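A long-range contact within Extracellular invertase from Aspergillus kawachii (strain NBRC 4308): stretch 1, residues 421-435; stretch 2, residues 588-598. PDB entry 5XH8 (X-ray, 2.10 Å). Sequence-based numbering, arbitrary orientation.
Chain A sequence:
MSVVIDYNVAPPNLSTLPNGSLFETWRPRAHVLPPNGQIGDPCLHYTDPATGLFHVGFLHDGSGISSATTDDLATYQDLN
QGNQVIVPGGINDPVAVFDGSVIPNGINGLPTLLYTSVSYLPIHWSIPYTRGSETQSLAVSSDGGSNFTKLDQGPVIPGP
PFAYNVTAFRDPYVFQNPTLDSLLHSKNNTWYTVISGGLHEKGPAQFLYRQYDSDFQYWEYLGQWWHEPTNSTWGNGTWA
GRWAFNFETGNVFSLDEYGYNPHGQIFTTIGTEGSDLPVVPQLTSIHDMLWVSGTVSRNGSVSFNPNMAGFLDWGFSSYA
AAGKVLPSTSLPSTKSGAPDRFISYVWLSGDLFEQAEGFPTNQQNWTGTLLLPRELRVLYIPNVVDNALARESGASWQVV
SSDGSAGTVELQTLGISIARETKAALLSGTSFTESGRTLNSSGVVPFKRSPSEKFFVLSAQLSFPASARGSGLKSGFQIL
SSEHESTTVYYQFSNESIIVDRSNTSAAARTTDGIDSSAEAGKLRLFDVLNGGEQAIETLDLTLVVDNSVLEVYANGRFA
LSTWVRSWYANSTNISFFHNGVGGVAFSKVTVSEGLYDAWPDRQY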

# COMPACT_ATOMS: atom_id res chain seq x y z
N GLU A 421 -27.04 9.77 32.22
CA GLU A 421 -27.27 11.20 32.11
C GLU A 421 -28.27 11.55 31.00
O GLU A 421 -29.06 12.50 31.13
CB GLU A 421 -25.98 11.95 31.88
CG GLU A 421 -24.89 11.68 32.91
CD GLU A 421 -23.88 10.61 32.50
OE1 GLU A 421 -24.25 9.65 31.77
OE2 GLU A 421 -22.71 10.71 32.92
N THR A 422 -28.22 10.78 29.91
CA THR A 422 -29.19 10.90 28.84
C THR A 422 -30.59 10.47 29.29
O THR A 422 -31.57 11.13 28.95
CB THR A 422 -28.74 10.10 27.60
OG1 THR A 422 -27.61 10.75 27.04
CG2 THR A 422 -29.84 10.03 26.55
N LYS A 423 -30.69 9.36 30.03
CA LYS A 423 -31.98 8.94 30.53
C LYS A 423 -32.63 10.02 31.44
O LYS A 423 -33.83 10.33 31.29
CB LYS A 423 -31.89 7.60 31.27
CG LYS A 423 -33.25 7.10 31.72
CD LYS A 423 -33.18 5.72 32.35
CE LYS A 423 -34.59 5.19 32.61
NZ LYS A 423 -34.48 4.02 33.51
N ALA A 424 -31.82 10.61 32.33
CA ALA A 424 -32.33 11.66 33.22
C ALA A 424 -32.79 12.88 32.41
O ALA A 424 -33.83 13.48 32.73
CB ALA A 424 -31.27 12.08 34.24
N ALA A 425 -32.04 13.22 31.35
CA ALA A 425 -32.42 14.35 30.52
C ALA A 425 -33.71 14.05 29.72
O ALA A 425 -34.56 14.93 29.55
CB ALA A 425 -31.28 14.80 29.62
N LEU A 426 -33.87 12.82 29.25
CA LEU A 426 -35.11 12.41 28.60
C LEU A 426 -36.34 12.55 29.50
O LEU A 426 -37.44 12.84 29.02
CB LEU A 426 -35.01 10.96 28.11
CG LEU A 426 -34.08 10.63 26.93
CD1 LEU A 426 -34.06 9.13 26.67
CD2 LEU A 426 -34.50 11.36 25.67
N LEU A 427 -36.16 12.33 30.79
CA LEU A 427 -37.25 12.38 31.77
C LEU A 427 -37.40 13.75 32.42
O LEU A 427 -38.20 13.91 33.32
CB LEU A 427 -37.02 11.34 32.86
CG LEU A 427 -37.03 9.88 32.42
CD1 LEU A 427 -36.64 9.00 33.59
CD2 LEU A 427 -38.37 9.47 31.84
N SER A 428 -36.66 14.75 31.96
CA SER A 428 -36.72 16.06 32.57
C SER A 428 -37.96 16.85 32.13
O SER A 428 -38.15 17.98 32.59
CB SER A 428 -35.46 16.86 32.27
OG SER A 428 -35.35 17.14 30.90
N GLY A 429 -38.80 16.29 31.26
CA GLY A 429 -40.02 16.97 30.86
C GLY A 429 -41.06 17.02 31.97
O GLY A 429 -40.73 17.07 33.16
N THR A 430 -42.32 17.01 31.59
CA THR A 430 -43.39 17.00 32.57
C THR A 430 -44.03 15.62 32.58
O THR A 430 -44.33 15.02 31.53
CB THR A 430 -44.39 18.13 32.30
OG1 THR A 430 -44.91 18.01 30.97
CG2 THR A 430 -43.67 19.50 32.48
N SER A 431 -44.21 15.11 33.79
CA SER A 431 -44.52 13.72 34.03
C SER A 431 -45.97 13.57 34.49
O SER A 431 -46.43 14.34 35.32
CB SER A 431 -43.59 13.22 35.12
OG SER A 431 -43.53 11.82 35.07
N PHE A 432 -46.67 12.57 33.95
CA PHE A 432 -47.97 12.17 34.51
C PHE A 432 -48.07 10.66 34.49
O PHE A 432 -47.29 9.98 33.81
CB PHE A 432 -49.15 12.84 33.78
CG PHE A 432 -49.27 12.47 32.32
CD1 PHE A 432 -50.01 11.34 31.94
CD2 PHE A 432 -48.66 13.25 31.33
CE1 PHE A 432 -50.12 11.00 30.60
CE2 PHE A 432 -48.77 12.89 29.99
CZ PHE A 432 -49.50 11.77 29.63
N THR A 433 -49.04 10.13 35.25
CA THR A 433 -49.23 8.69 35.36
C THR A 433 -50.64 8.30 34.93
O THR A 433 -51.56 9.08 35.06
CB THR A 433 -48.98 8.18 36.80
OG1 THR A 433 -49.87 8.85 37.70
CG2 THR A 433 -47.52 8.42 37.26
N GLU A 434 -50.77 7.10 34.39
CA GLU A 434 -52.02 6.50 34.01
C GLU A 434 -52.19 5.29 34.93
O GLU A 434 -51.24 4.56 35.17
CB GLU A 434 -51.95 6.07 32.56
CG GLU A 434 -53.13 5.25 32.05
CD GLU A 434 -54.41 6.06 31.84
OE1 GLU A 434 -54.37 7.30 31.67
OE2 GLU A 434 -55.47 5.42 31.80
N SER A 435 -53.41 5.09 35.44
CA SER A 435 -53.67 4.05 36.44
C SER A 435 -53.45 2.66 35.92
O SER A 435 -53.84 2.34 34.80
CB SER A 435 -55.12 4.13 36.96
OG SER A 435 -55.29 5.29 37.74
N SER A 588 -49.05 -2.27 35.39
CA SER A 588 -48.82 -1.34 36.48
C SER A 588 -49.27 0.05 36.08
O SER A 588 -49.63 0.32 34.93
CB SER A 588 -47.34 -1.23 36.80
OG SER A 588 -46.72 -0.43 35.79
N LYS A 589 -49.23 0.95 37.06
CA LYS A 589 -49.19 2.39 36.84
C LYS A 589 -48.14 2.66 35.70
O LYS A 589 -47.01 2.15 35.72
CB LYS A 589 -48.83 3.04 38.18
CG LYS A 589 -48.64 4.55 38.25
CD LYS A 589 -47.56 4.88 39.30
CE LYS A 589 -47.56 6.33 39.76
NZ LYS A 589 -47.81 6.47 41.22
N VAL A 590 -48.58 3.40 34.70
CA VAL A 590 -47.79 3.71 33.52
C VAL A 590 -47.32 5.15 33.71
O VAL A 590 -48.15 6.00 34.03
CB VAL A 590 -48.68 3.60 32.26
CG1 VAL A 590 -47.88 3.87 31.00
CG2 VAL A 590 -49.34 2.23 32.22
N THR A 591 -46.03 5.41 33.54
CA THR A 591 -45.52 6.79 33.60
C THR A 591 -45.23 7.32 32.18
O THR A 591 -44.65 6.62 31.35
CB THR A 591 -44.25 6.86 34.46
OG1 THR A 591 -44.55 6.35 35.76
CG2 THR A 591 -43.76 8.31 34.60
N VAL A 592 -45.67 8.54 31.93
CA VAL A 592 -45.43 9.21 30.65
C VAL A 592 -44.72 10.49 30.99
O VAL A 592 -45.22 11.28 31.80
CB VAL A 592 -46.73 9.53 29.87
CG1 VAL A 592 -46.41 10.33 28.60
CG2 VAL A 592 -47.51 8.26 29.54
N SER A 593 -43.55 10.70 30.38
CA SER A 593 -42.80 11.93 30.52
C SER A 593 -42.70 12.54 29.13
O SER A 593 -42.27 11.86 28.18
CB SER A 593 -41.43 11.64 31.15
OG SER A 593 -40.63 12.82 31.12
N GLU A 594 -43.08 13.81 29.02
CA GLU A 594 -43.31 14.45 27.74
C GLU A 594 -42.33 15.58 27.48
O GLU A 594 -42.01 16.33 28.38
CB GLU A 594 -44.74 15.01 27.70
CG GLU A 594 -45.23 15.36 26.32
CD GLU A 594 -46.66 15.92 26.32
OE1 GLU A 594 -47.46 15.55 27.22
OE2 GLU A 594 -46.97 16.72 25.41
N GLY A 595 -41.86 15.70 26.25
CA GLY A 595 -40.96 16.79 25.87
C GLY A 595 -39.52 16.40 25.59
O GLY A 595 -38.87 17.02 24.74
N LEU A 596 -39.01 15.39 26.29
CA LEU A 596 -37.59 14.99 26.22
C LEU A 596 -36.71 16.21 26.47
O LEU A 596 -36.98 16.96 27.39
CB LEU A 596 -37.27 14.28 24.90
CG LEU A 596 -38.21 13.15 24.49
CD1 LEU A 596 -37.74 12.53 23.18
CD2 LEU A 596 -38.36 12.09 25.58
N TYR A 597 -35.68 16.43 25.66
CA TYR A 597 -34.85 17.63 25.81
C TYR A 597 -34.14 17.87 24.50
O TYR A 597 -34.17 17.01 23.61
CB TYR A 597 -33.83 17.45 26.95
CG TYR A 597 -32.73 16.42 26.62
CD1 TYR A 597 -33.00 15.05 26.66
CD2 TYR A 597 -31.45 16.83 26.27
CE1 TYR A 597 -32.01 14.11 26.33
CE2 TYR A 597 -30.46 15.90 25.94
CZ TYR A 597 -30.74 14.54 25.97
OH TYR A 597 -29.75 13.62 25.67
N ASP A 598 -33.48 19.02 24.39
CA ASP A 598 -32.71 19.40 23.21
C ASP A 598 -31.25 18.92 23.37
O ASP A 598 -30.46 19.49 24.12
CB ASP A 598 -32.77 20.92 23.04
CG ASP A 598 -32.08 21.41 21.80
OD1 ASP A 598 -31.63 20.61 20.93
OD2 ASP A 598 -31.99 22.65 21.67
O HOH W 1 -39.77 14.27 28.83

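How does stretch 2 first engage its partner? Strand 590-594 runs antiparallel to strand 430-434, and the pairing opens where Val 590 and Glu 434 exchange two backbone hydrogen bonds, Val 590 N to Glu 434 O and Glu 434 N to Val 590 O, both 2.9 Å. Just before it, the aliphatic part of Lys 589 reaches across, with its CE 3.3 Å from Thr 433 CG2.

What alternates along the strands? Thr 591 faces Thr 433 in a non-hydrogen-bonded pair, their side chains on the same side of the sheet as Ser 431 and Ser 593. Val 592 then bonds twice to Phe 432, N to O and O to N, each 2.9 Å. On the other side of the sheet the Phe 432 ring folds over this valine: Val 592 CB lies 3.9 Å from the centroid of the Phe 432 ring, over its face, a CH-pi contact between two buried residues.

How does the ladder end? Glu 594 N donates to Thr 430 O at 3.1 Å, and Thr 430 N returns a longer bond of 3.3 Å to Glu 594 O. That carbonyl also meets Gly 429 CA at 3.2 Å; an ideal CB on Gly 429 would sit 1.9 Å from Glu 594 O, a clash. Beyond the pairing, a water bridges the two stretches, donating to Leu 426 O (2.7 Å) and accepting from Leu 596 N (2.9 Å), while its oxygen lies 2.8 Å from Ser 593 OG in a further hydrogen bond.

What holds the last residues against the helix? Leu 596 CD2 packs 3.9 Å from Leu 426 CD2, an apolar contact between buried side chains. Tyr 597 then lays its ring on the helix: Ala 425 CB stands 3.4 Å from the Tyr 597 ring centroid, nearly along the normal.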